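Local coordinates for protein putative beta-glucosidase (Bifidobacterium adolescentis, PDB 5WAB) that acts as a family 3 glycoside hydrolase with beta-glucosidase activity, probably cleaving terminal sugar residues from glycosides, at residues T355-T360 and L472-G477; T69-A74 and D305-Q310; D364-R369 and A479-I484; A75-S80 and H309-E314. All coordinates share one frame; numbering follows the deposited sequence.

Overall arrangement
Contacts 2 and 4 use successive parts of helix 301-313, which lies where the barrel-type N-terminal region meets the C-terminal alpha/beta domain of this family 3 enzyme; contact 1 packs beside that helix. Contacts 2 and 4 share His309 and Gln310, and have centres about 8 Å apart; Pro72 of contact 2 packs on Ala311 of contact 4. Contact 1 lies about 8 Å from contact 2, centre to centre, and is tied to it through Gln474, which reaches Cys70 and Asp305. Contact 3 shares helix 476-484 with contact 1, their centres about 13 Å apart, and both lie within the C-terminal domain. His309 packs against Ala479 and Asp482, touching contact 3 from helix 301-313.

Contact 1. Residues T355-T360 and L472-G477; sequences TPTKMT and LGQAGG
The amide of Gln474 is the centre of this contact, a buried polar group clasped by the 355-360 loop. Its CG takes the crowded position between the backbone N and the carbonyl carbon (chi1 74°), and the chain then runs straight out to cross Thr357 obliquely. NE2 donates to Thr357 OG1 at 3.1 Å with an N-H...O angle of 157°, the hydroxyl oxygen lying close to the amide plane. NE2 also donates to Asp305 OD1, its stronger partner. On the opposite end of the amide, OE1 accepts a weak bond from Thr357 N at 3.3 Å and another bond from Cys70 N, so both ends are satisfied and the orientation is fixed by partners on loops 355-360 and 69-74 and on helix 301-313. The backbone N of Gln474 is probably bonded to Cys70 O as well. Around these bonds, Pro356 CB lies 3.2 Å from Gln474 OE1, and Lys358 O sits 3.4 Å from Gln474 NE2, at an angle too poor for a hydrogen bond. Lys358 bends at chi3, and its NZ forms a salt bridge with Asp302. Farther along, Thr360 O receives a CA-H...O contact from Gly477 CA at 3.3 Å; a beta carbon on Gly477 would collide with that oxygen. A type I turn from Gly473 to Gly476 brings the chain into helix 476-484, with Ala475 as N-cap. The contact thus joins the loop between strand 334-337 and helix 362-368 to the start of helix 476-484, while helix 301-313 packs alongside through Val301 and Asp305.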
loop_
_atom_site.group_PDB
_atom_site.type_symbol
_atom_site.label_atom_id
_atom_site.label_comp_id
_atom_site.label_asym_id
_atom_site.label_seq_id
_atom_site.Cartn_x
_atom_site.Cartn_y
_atom_site.Cartn_z
ATOM N N THR A 355 -14.665 14.562 -4.847
ATOM C CA THR A 355 -15.147 15.851 -4.362
ATOM C C THR A 355 -15.333 15.770 -2.855
ATOM O O THR A 355 -16.274 15.108 -2.397
ATOM C CB THR A 355 -16.465 16.233 -5.032
ATOM O OG1 THR A 355 -16.260 16.404 -6.441
ATOM C CG2 THR A 355 -16.999 17.528 -4.441
ATOM N N PRO A 356 -14.489 16.409 -2.053
ATOM C CA PRO A 356 -14.576 16.214 -0.602
ATOM C C PRO A 356 -15.825 16.850 -0.014
ATOM O O PRO A 356 -16.360 17.831 -0.535
ATOM C CB PRO A 356 -13.306 16.889 -0.072
ATOM C CG PRO A 356 -12.913 17.870 -1.120
ATOM C CD PRO A 356 -13.488 17.422 -2.437
ATOM N N THR A 357 -16.302 16.255 1.080
ATOM C CA THR A 357 -17.396 16.868 1.825
ATOM C C THR A 357 -16.965 18.211 2.402
ATOM O O THR A 357 -17.728 19.183 2.375
ATOM C CB THR A 357 -17.871 15.938 2.939
ATOM O OG1 THR A 357 -16.774 15.632 3.806
ATOM C CG2 THR A 357 -18.409 14.645 2.353
ATOM N N LYS A 358 -15.751 18.275 2.937
ATOM C CA LYS A 358 -15.189 19.519 3.434
ATOM C C LYS A 358 -13.676 19.453 3.290
ATOM O O LYS A 358 -13.066 18.413 3.556
ATOM C CB LYS A 358 -15.588 19.770 4.894
ATOM C CG LYS A 358 -15.087 18.721 5.878
ATOM C CD LYS A 358 -15.751 18.875 7.235
ATOM C CE LYS A 358 -17.230 18.555 7.151
ATOM N NZ LYS A 358 -17.947 18.919 8.401
ATOM N N MET A 359 -13.076 20.555 2.851
ATOM C CA MET A 359 -11.625 20.630 2.790
ATOM C C MET A 359 -11.201 22.035 3.190
ATOM O O MET A 359 -11.706 23.018 2.641
ATOM C CB MET A 359 -11.114 20.283 1.388
ATOM C CG MET A 359 -9.613 20.091 1.307
ATOM S SD MET A 359 -8.710 21.576 0.857
ATOM C CE MET A 359 -9.437 21.953 -0.737
ATOM N N THR A 360 -10.267 22.122 4.135
ATOM C CA THR A 360 -9.728 23.395 4.604
ATOM C C THR A 360 -8.215 23.364 4.471
ATOM O O THR A 360 -7.553 22.491 5.042
ATOM C CB THR A 360 -10.139 23.676 6.055
ATOM O OG1 THR A 360 -11.567 23.751 6.150
ATOM C CG2 THR A 360 -9.534 24.988 6.542
ATOM N N LEU A 472 -2.549 13.680 2.108
ATOM C CA LEU A 472 -3.231 13.587 3.392
ATOM C C LEU A 472 -4.746 13.477 3.285
ATOM O O LEU A 472 -5.400 13.226 4.300
ATOM C CB LEU A 472 -2.875 14.802 4.256
ATOM C CG LEU A 472 -1.406 14.928 4.663
ATOM C CD1 LEU A 472 -1.152 16.274 5.311
ATOM C CD2 LEU A 472 -1.016 13.806 5.608
ATOM N N GLY A 473 -5.321 13.666 2.104
ATOM C CA GLY A 473 -6.763 13.657 1.972
ATOM C C GLY A 473 -7.374 14.995 2.346
ATOM O O GLY A 473 -6.693 16.011 2.498
ATOM N N GLN A 474 -8.698 14.980 2.515
ATOM C CA GLN A 474 -9.433 16.231 2.681
ATOM C C GLN A 474 -9.164 16.910 4.021
ATOM O O GLN A 474 -9.459 18.101 4.162
ATOM C CB GLN A 474 -10.937 15.993 2.527
ATOM C CG GLN A 474 -11.585 15.288 3.707
ATOM C CD GLN A 474 -13.081 15.138 3.532
ATOM O OE1 GLN A 474 -13.561 14.890 2.429
ATOM N NE2 GLN A 474 -13.829 15.307 4.617
ATOM N N ALA A 475 -8.628 16.189 5.006
ATOM C CA ALA A 475 -8.409 16.735 6.340
ATOM C C ALA A 475 -6.942 17.059 6.618
ATOM O O ALA A 475 -6.542 17.139 7.785
ATOM C CB ALA A 475 -8.949 15.774 7.398
ATOM N N GLY A 476 -6.139 17.264 5.572
ATOM C CA GLY A 476 -4.724 17.533 5.773
ATOM C C GLY A 476 -4.463 18.837 6.505
ATOM O O GLY A 476 -3.533 18.932 7.310
ATOM N N GLY A 477 -5.268 19.860 6.230
ATOM C CA GLY A 477 -5.104 21.153 6.854
ATOM C C GLY A 477 -5.043 21.096 8.368
ATOM O O GLY A 477 -4.022 21.421 8.985
#

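Contact 2. Residues T69-A74 and D305-Q310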
loop_
_atom_site.group_PDB
_atom_site.type_symbol
_atom_site.label_atom_id
_atom_site.label_comp_id
_atom_site.label_asym_id
_atom_site.label_seq_id
_atom_site.Cartn_x
_atom_site.Cartn_y
_atom_site.Cartn_z
ATOM N N THR A 69 -16.104 11.581 1.644
ATOM C CA THR A 69 -14.891 11.838 2.408
ATOM C C THR A 69 -13.674 11.342 1.637
ATOM O O THR A 69 -13.580 10.155 1.304
ATOM C CB THR A 69 -14.966 11.164 3.773
ATOM O OG1 THR A 69 -16.084 11.693 4.497
ATOM C CG2 THR A 69 -13.671 11.404 4.559
ATOM N N CYS A 70 -12.745 12.248 1.348
ATOM C CA CYS A 70 -11.506 11.888 0.668
ATOM C C CYS A 70 -10.483 11.533 1.739
ATOM O O CYS A 70 -9.880 12.413 2.357
ATOM C CB CYS A 70 -11.029 13.026 -0.228
ATOM S SG CYS A 70 -9.510 12.674 -1.163
ATOM N N PHE A 71 -10.293 10.242 1.968
ATOM C CA PHE A 71 -9.302 9.804 2.936
ATOM C C PHE A 71 -7.901 9.924 2.343
ATOM O O PHE A 71 -7.741 10.015 1.122
ATOM C CB PHE A 71 -9.589 8.367 3.358
ATOM C CG PHE A 71 -10.895 8.206 4.072
ATOM C CD1 PHE A 71 -10.986 8.423 5.436
ATOM C CD2 PHE A 71 -12.035 7.837 3.379
ATOM C CE1 PHE A 71 -12.190 8.281 6.095
ATOM C CE2 PHE A 71 -13.241 7.694 4.032
ATOM C CZ PHE A 71 -13.318 7.916 5.393
ATOM N N PRO A 72 -6.865 9.932 3.178
ATOM C CA PRO A 72 -5.507 10.005 2.644
ATOM C C PRO A 72 -5.222 8.811 1.756
ATOM O O PRO A 72 -5.563 7.672 2.112
ATOM C CB PRO A 72 -4.622 9.997 3.904
ATOM C CG PRO A 72 -5.494 9.463 4.990
ATOM C CD PRO A 72 -6.868 9.946 4.652
ATOM N N PRO A 73 -4.651 9.041 0.571
ATOM C CA PRO A 73 -4.210 7.924 -0.267
ATOM C C PRO A 73 -3.232 7.027 0.473
ATOM O O PRO A 73 -2.562 7.435 1.421
ATOM C CB PRO A 73 -3.545 8.617 -1.458
ATOM C CG PRO A 73 -4.266 9.926 -1.553
ATOM C CD PRO A 73 -4.555 10.332 -0.132
ATOM N N ALA A 74 -3.148 5.783 0.002
ATOM C CA ALA A 74 -2.402 4.758 0.723
ATOM C C ALA A 74 -0.927 5.117 0.889
ATOM O O ALA A 74 -0.310 4.726 1.884
ATOM C CB ALA A 74 -2.561 3.413 0.014
ATOM N N ASP A 305 -15.268 12.814 8.664
ATOM C CA ASP A 305 -14.189 13.779 8.488
ATOM C C ASP A 305 -13.190 13.712 9.633
ATOM O O ASP A 305 -12.005 14.006 9.437
ATOM C CB ASP A 305 -14.763 15.190 8.365
ATOM C CG ASP A 305 -13.694 16.234 8.148
ATOM O OD1 ASP A 305 -12.922 16.101 7.179
ATOM O OD2 ASP A 305 -13.625 17.186 8.948
ATOM N N GLU A 306 -13.645 13.309 10.823
ATOM C CA GLU A 306 -12.732 13.147 11.949
ATOM C C GLU A 306 -11.886 11.893 11.800
ATOM O O GLU A 306 -10.720 11.882 12.205
ATOM C CB GLU A 306 -13.512 13.106 13.258
ATOM C CG GLU A 306 -14.124 14.431 13.650
ATOM C CD GLU A 306 -15.053 14.305 14.838
ATOM O OE1 GLU A 306 -15.252 13.167 15.314
ATOM O OE2 GLU A 306 -15.568 15.346 15.303
ATOM N N VAL A 307 -12.450 10.830 11.231
ATOM C CA VAL A 307 -11.635 9.666 10.908
ATOM C C VAL A 307 -10.555 10.057 9.908
ATOM O O VAL A 307 -9.389 9.668 10.045
ATOM C CB VAL A 307 -12.526 8.520 10.390
ATOM C CG1 VAL A 307 -11.685 7.340 9.915
ATOM C CG2 VAL A 307 -13.492 8.077 11.485
ATOM N N ALA A 308 -10.919 10.868 8.908
ATOM C CA ALA A 308 -9.936 11.385 7.960
ATOM C C ALA A 308 -8.926 12.300 8.641
ATOM O O ALA A 308 -7.757 12.343 8.242
ATOM C CB ALA A 308 -10.641 12.126 6.824
ATOM N N HIS A 309 -9.362 13.043 9.662
ATOM C CA HIS A 309 -8.439 13.883 10.416
ATOM C C HIS A 309 -7.390 13.032 11.119
ATOM O O HIS A 309 -6.189 13.315 11.036
ATOM C CB HIS A 309 -9.221 14.737 11.419
ATOM C CG HIS A 309 -8.393 15.761 12.133
ATOM N ND1 HIS A 309 -7.075 16.010 11.815
ATOM C CD2 HIS A 309 -8.697 16.596 13.154
ATOM C CE1 HIS A 309 -6.603 16.955 12.610
ATOM N NE2 HIS A 309 -7.567 17.326 13.432
ATOM N N GLN A 310 -7.828 11.981 11.818
ATOM C CA GLN A 310 -6.876 11.107 12.498
ATOM C C GLN A 310 -6.037 10.320 11.497
ATOM O O GLN A 310 -4.828 10.146 11.690
ATOM C CB GLN A 310 -7.605 10.161 13.457
ATOM C CG GLN A 310 -6.659 9.250 14.239
ATOM C CD GLN A 310 -5.671 10.022 15.124
ATOM O OE1 GLN A 310 -5.958 11.125 15.592
ATOM N NE2 GLN A 310 -4.493 9.444 15.336
#
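Ala308, Val307, Thr69 and the Phe71 ring make the tight part of this contact, where the loop 69-74 lies against one face of helix 301-313. Ala308 CB points into the loop and is met by Thr69 CG2 at 3.9 Å and by Phe71 CD1 at 4.0 Å. Next to it, Phe71 CE1 touches Val307 CG1 at 4.0 Å, the two side chains crossing obliquely. The methyl of Thr69 also sits over one face of the Phe71 ring, 3.6 Å above its plane and offset toward the rim. In Thr69 a chi1 of -61°, measured to OG1, sets CG2 anti to the backbone N, while OG1 is hydrogen-bonded to Glu96 OE2. An alanine in place of Phe71 would remove the ring that meets Val307, Ala308 and the Thr69 methyl, and would probably loosen the loop against the helix. The rest is looser. Pro72 CD comes no closer than 4.4 Å to Ala308 O, and Thr69 OG1 stays 4.4 Å from Asp305 N. Asp305 is partly exposed; its CB points away from the loop, and its OD1 accepts a hydrogen bond from Gln474 NE2. Helix 83-99 closes the buried side, with Val89, Ala92 and Met93 against the Phe71 ring and Val89 also on Val307, so the loop between strand 41-44 and helix 74-77 is held between helices 83-99 and 301-313.

Contact 3. Residues D364-R369 and A479-I484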
loop_
_atom_site.group_PDB
_atom_site.type_symbol
_atom_site.label_atom_id
_atom_site.label_comp_id
_atom_site.label_asym_id
_atom_site.label_seq_id
_atom_site.Cartn_x
_atom_site.Cartn_y
_atom_site.Cartn_z
ATOM N N ASP A 364 -6.106 28.478 5.627
ATOM C CA ASP A 364 -7.395 28.686 6.274
ATOM C C ASP A 364 -7.452 28.022 7.642
ATOM O O ASP A 364 -8.209 28.467 8.513
ATOM C CB ASP A 364 -8.524 28.181 5.379
ATOM C CG ASP A 364 -8.678 29.007 4.123
ATOM O OD1 ASP A 364 -8.196 30.159 4.113
ATOM O OD2 ASP A 364 -9.279 28.509 3.148
ATOM N N THR A 365 -6.658 26.971 7.862
ATOM C CA THR A 365 -6.644 26.345 9.181
ATOM C C THR A 365 -5.979 27.260 10.199
ATOM O O THR A 365 -6.508 27.473 11.295
ATOM C CB THR A 365 -5.933 24.989 9.129
ATOM O OG1 THR A 365 -6.639 24.103 8.250
ATOM C CG2 THR A 365 -5.888 24.364 10.513
ATOM N N LEU A 366 -4.829 27.833 9.845
ATOM C CA LEU A 366 -4.173 28.764 10.757
ATOM C C LEU A 366 -5.017 30.014 10.964
ATOM O O LEU A 366 -5.075 30.552 12.076
ATOM C CB LEU A 366 -2.787 29.131 10.238
ATOM C CG LEU A 366 -1.786 27.977 10.188
ATOM C CD1 LEU A 366 -0.389 28.515 9.957
ATOM C CD2 LEU A 366 -1.852 27.130 11.452
ATOM N N ALA A 367 -5.668 30.498 9.903
ATOM C CA ALA A 367 -6.535 31.666 10.035
ATOM C C ALA A 367 -7.691 31.394 10.991
ATOM O O ALA A 367 -7.963 32.188 11.898
ATOM C CB ALA A 367 -7.057 32.083 8.660
ATOM N N ALA A 368 -8.378 30.263 10.810
ATOM C CA ALA A 368 -9.499 29.923 11.678
ATOM C C ALA A 368 -9.068 29.636 13.111
ATOM O O ALA A 368 -9.918 29.612 14.006
ATOM C CB ALA A 368 -10.257 28.721 11.112
ATOM N N ARG A 369 -7.777 29.415 13.350
ATOM C CA ARG A 369 -7.267 29.132 14.683
ATOM C C ARG A 369 -6.640 30.349 15.350
ATOM O O ARG A 369 -6.059 30.219 16.433
ATOM C CB ARG A 369 -6.248 27.992 14.627
ATOM C CG ARG A 369 -6.837 26.643 14.271
ATOM C CD ARG A 369 -5.813 25.535 14.454
ATOM N NE ARG A 369 -6.368 24.221 14.141
ATOM C CZ ARG A 369 -5.812 23.067 14.496
ATOM N NH1 ARG A 369 -4.679 23.054 15.189
ATOM N NH2 ARG A 369 -6.392 21.921 14.163
ATOM N N ALA A 479 -4.799 18.519 10.266
ATOM C CA ALA A 479 -3.807 17.556 10.730
ATOM C C ALA A 479 -2.414 18.170 10.758
ATOM O O ALA A 479 -1.635 17.919 11.685
ATOM C CB ALA A 479 -3.832 16.318 9.839
ATOM N N LEU A 480 -2.079 18.966 9.741
ATOM C CA LEU A 480 -0.778 19.625 9.707
ATOM C C LEU A 480 -0.626 20.599 10.869
ATOM O O LEU A 480 0.442 20.681 11.488
ATOM C CB LEU A 480 -0.598 20.344 8.370
ATOM C CG LEU A 480 -0.352 19.456 7.145
ATOM C CD1 LEU A 480 -0.468 20.267 5.858
ATOM C CD2 LEU A 480 1.000 18.760 7.237
ATOM N N ALA A 481 -1.689 21.341 11.187
ATOM C CA ALA A 481 -1.623 22.279 12.300
ATOM C C ALA A 481 -1.383 21.557 13.619
ATOM O O ALA A 481 -0.590 22.015 14.452
ATOM C CB ALA A 481 -2.910 23.101 12.367
ATOM N N ASP A 482 -2.047 20.416 13.817
ATOM C CA ASP A 482 -1.905 19.670 15.065
ATOM C C ASP A 482 -0.495 19.117 15.239
ATOM O O ASP A 482 0.035 19.092 16.356
ATOM C CB ASP A 482 -2.932 18.539 15.110
ATOM C CG ASP A 482 -4.348 19.043 15.275
ATOM O OD1 ASP A 482 -4.531 20.268 15.447
ATOM O OD2 ASP A 482 -5.281 18.214 15.223
ATOM N N VAL A 483 0.134 18.676 14.153
ATOM C CA VAL A 483 1.470 18.103 14.259
ATOM C C VAL A 483 2.521 19.201 14.364
ATOM O O VAL A 483 3.383 19.175 15.248
ATOM C CB VAL A 483 1.747 17.171 13.067
ATOM C CG1 VAL A 483 3.210 16.758 13.052
ATOM C CG2 VAL A 483 0.840 15.945 13.126
ATOM N N ILE A 484 2.447 20.188 13.470
ATOM C CA ILE A 484 3.462 21.236 13.408
ATOM C C ILE A 484 3.465 22.058 14.690
ATOM O O ILE A 484 4.524 22.487 15.168
ATOM C CB ILE A 484 3.229 22.113 12.163
ATOM C CG1 ILE A 484 3.513 21.307 10.893
ATOM C CG2 ILE A 484 4.065 23.383 12.218
ATOM C CD1 ILE A 484 3.138 22.020 9.611
#
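Two helices of the C-terminal alpha/beta domain pack here: helix 362-368, which connects the parallel strands 334-337 and 373-376 in a beta-alpha-beta crossover, and helix 476-484. Ala481 is the buried centre. Its CB takes the methyl CG2 of Thr365 at 3.7 Å and the more distant CD2 of Leu366 at 4.3 Å, and it also lies under one face of the Arg369 guanidinium, 3.3 Å from NH1. Thr365 has CG2 anti to the backbone N, which places it on Ala481, while OG1 is hydrogen-bonded to Ser361 O. Arg369 stretches out fully from CG to NE and reaches across to Asp482 in a salt bridge. NH1 and NH2 of Arg369 grip the same oxygen end-on: each lies 2.8 Å from Asp482 OD1, with N-H...O angles of 143°. The oxygen lies in the guanidinium plane, but the carboxylate is turned 36° against it, so that NH1 meets OD1 nearly along its C-O axis whereas NH2 approaches from above the carboxylate plane. An alanine at Asp482 would remove both bonds and would probably leave the Arg369 tip less firmly held over Ala481. Arg369 itself is exposed, whereas Thr365, Leu366 and Ala481 are buried. Around the pair, Pro478 at the start of helix 476-484 also touches Thr365 and Arg369, Phe362 packs on Leu480 and Ile484, and helix 301-313 places His309 against Ala479 and Asp482.

Contact 4. Residues A75-S80 and H309-E314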
loop_
_atom_site.group_PDB
_atom_site.type_symbol
_atom_site.label_atom_id
_atom_site.label_comp_id
_atom_site.label_asym_id
_atom_site.label_seq_id
_atom_site.Cartn_x
_atom_site.Cartn_y
_atom_site.Cartn_z
ATOM N N ALA A 75 -0.342 5.850 -0.065
ATOM C CA ALA A 75 1.056 6.255 0.073
ATOM C C ALA A 75 1.282 7.053 1.347
ATOM O O ALA A 75 2.399 7.077 1.878
ATOM C CB ALA A 75 1.506 7.065 -1.138
ATOM N N GLY A 76 0.249 7.737 1.827
ATOM C CA GLY A 76 0.305 8.419 3.102
ATOM C C GLY A 76 -0.126 7.520 4.240
ATOM O O GLY A 76 0.587 7.396 5.240
ATOM N N LEU A 77 -1.286 6.873 4.093
ATOM C CA LEU A 77 -1.835 6.075 5.185
ATOM C C LEU A 77 -0.937 4.905 5.553
ATOM O O LEU A 77 -0.969 4.449 6.701
ATOM C CB LEU A 77 -3.235 5.567 4.818
ATOM C CG LEU A 77 -4.076 5.024 5.979
ATOM C CD1 LEU A 77 -4.117 6.041 7.112
ATOM C CD2 LEU A 77 -5.484 4.703 5.524
ATOM N N SER A 78 -0.108 4.436 4.624
ATOM C CA SER A 78 0.842 3.377 4.930
ATOM C C SER A 78 1.900 3.803 5.934
ATOM O O SER A 78 2.601 2.939 6.467
ATOM C CB SER A 78 1.519 2.901 3.650
ATOM O OG SER A 78 2.201 3.967 3.007
ATOM N N SER A 79 2.043 5.100 6.194
ATOM C CA SER A 79 2.970 5.559 7.217
ATOM C C SER A 79 2.476 5.275 8.629
ATOM O O SER A 79 3.266 5.367 9.572
ATOM C CB SER A 79 3.223 7.058 7.044
ATOM O OG SER A 79 3.612 7.358 5.713
ATOM N N SER A 80 1.196 4.940 8.793
ATOM C CA SER A 80 0.607 4.769 10.118
ATOM C C SER A 80 1.007 3.458 10.784
ATOM O O SER A 80 1.087 3.403 12.016
ATOM C CB SER A 80 -0.916 4.843 10.021
ATOM O OG SER A 80 -1.406 3.753 9.257
ATOM N N HIS A 309 -9.362 13.043 9.662
ATOM C CA HIS A 309 -8.439 13.883 10.416
ATOM C C HIS A 309 -7.390 13.032 11.119
ATOM O O HIS A 309 -6.189 13.315 11.036
ATOM C CB HIS A 309 -9.221 14.737 11.419
ATOM C CG HIS A 309 -8.393 15.761 12.133
ATOM N ND1 HIS A 309 -7.075 16.010 11.815
ATOM C CD2 HIS A 309 -8.697 16.596 13.154
ATOM C CE1 HIS A 309 -6.603 16.955 12.610
ATOM N NE2 HIS A 309 -7.567 17.326 13.432
ATOM N N GLN A 310 -7.828 11.981 11.818
ATOM C CA GLN A 310 -6.876 11.107 12.498
ATOM C C GLN A 310 -6.037 10.320 11.497
ATOM O O GLN A 310 -4.828 10.146 11.690
ATOM C CB GLN A 310 -7.605 10.161 13.457
ATOM C CG GLN A 310 -6.659 9.250 14.239
ATOM C CD GLN A 310 -5.671 10.022 15.124
ATOM O OE1 GLN A 310 -5.958 11.125 15.592
ATOM N NE2 GLN A 310 -4.493 9.444 15.336
ATOM N N ALA A 311 -6.660 9.835 10.420
ATOM C CA ALA A 311 -5.901 9.148 9.379
ATOM C C ALA A 311 -4.865 10.073 8.746
ATOM O O ALA A 311 -3.781 9.625 8.354
ATOM C CB ALA A 311 -6.847 8.589 8.315
ATOM N N ALA A 312 -5.192 11.358 8.608
ATOM C CA ALA A 312 -4.240 12.303 8.030
ATOM C C ALA A 312 -3.070 12.554 8.972
ATOM O O ALA A 312 -1.923 12.672 8.526
ATOM C CB ALA A 312 -4.936 13.614 7.671
ATOM N N ILE A 313 -3.341 12.644 10.276
ATOM C CA ILE A 313 -2.278 12.865 11.254
ATOM C C ILE A 313 -1.228 11.764 11.166
ATOM O O ILE A 313 -0.019 12.029 11.162
ATOM C CB ILE A 313 -2.867 12.966 12.672
ATOM C CG1 ILE A 313 -3.673 14.255 12.823
ATOM C CG2 ILE A 313 -1.776 12.874 13.713
ATOM C CD1 ILE A 313 -4.231 14.462 14.208
ATOM N N GLU A 314 -1.674 10.510 11.091
ATOM C CA GLU A 314 -0.761 9.376 11.077
ATOM C C GLU A 314 -0.218 9.048 9.689
ATOM O O GLU A 314 0.412 8.000 9.514
ATOM C CB GLU A 314 -1.451 8.165 11.696
ATOM C CG GLU A 314 -1.883 8.443 13.116
ATOM C CD GLU A 314 -2.191 7.192 13.900
ATOM O OE1 GLU A 314 -1.578 6.138 13.626
ATOM O OE2 GLU A 314 -3.049 7.271 14.797
HETATM O O HOH W 1 1.872 7.589 11.759
#
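Helix 74-77 and the type I beta turn from Leu77 to Ser80 pack against the C-terminal end of helix 301-313, bringing the N-terminal region of the enzyme onto the helix that leads to its C-terminal domain. The apolar contact is that of Leu77 on Ala311: with CG anti to the backbone N (chi1 -165°), Leu77 lays CD1 3.9 Å from Ala311 CB. Further packing comes from the same Leu77 CD1, 3.8 Å from Ala311 O, and, at the other end, from Ser80 CB and Glu314 CB, which meet at 3.8 Å. Two side-chain hydrogen bonds within the segments fix their shape. Ser80 OG donates to Leu77 O at 2.7 Å, with a C=O...OG angle of 170°, and Ser80 N donates to the same oxygen at 3.1 Å, so this carbonyl is gripped twice and the serine is pinned back on its own turn. One helical turn apart, Gln310 NE2 donates to Glu314 OE2 at 2.7 Å, in the plane of its amide and on the anti lone pair of the carboxylate. Charge enters from the fibronectin type III-like domain: Lys607 NZ forms a salt bridge with Glu314 OE1 and a hydrogen bond with Ser80 O, linking both segments. Such a bridge is likely to favour an ionised Glu314. Water joins the two backbones as well. One molecule donates to Glu314 O at 2.7 Å and, through a weak bond of 3.4 Å, to Ser79 O.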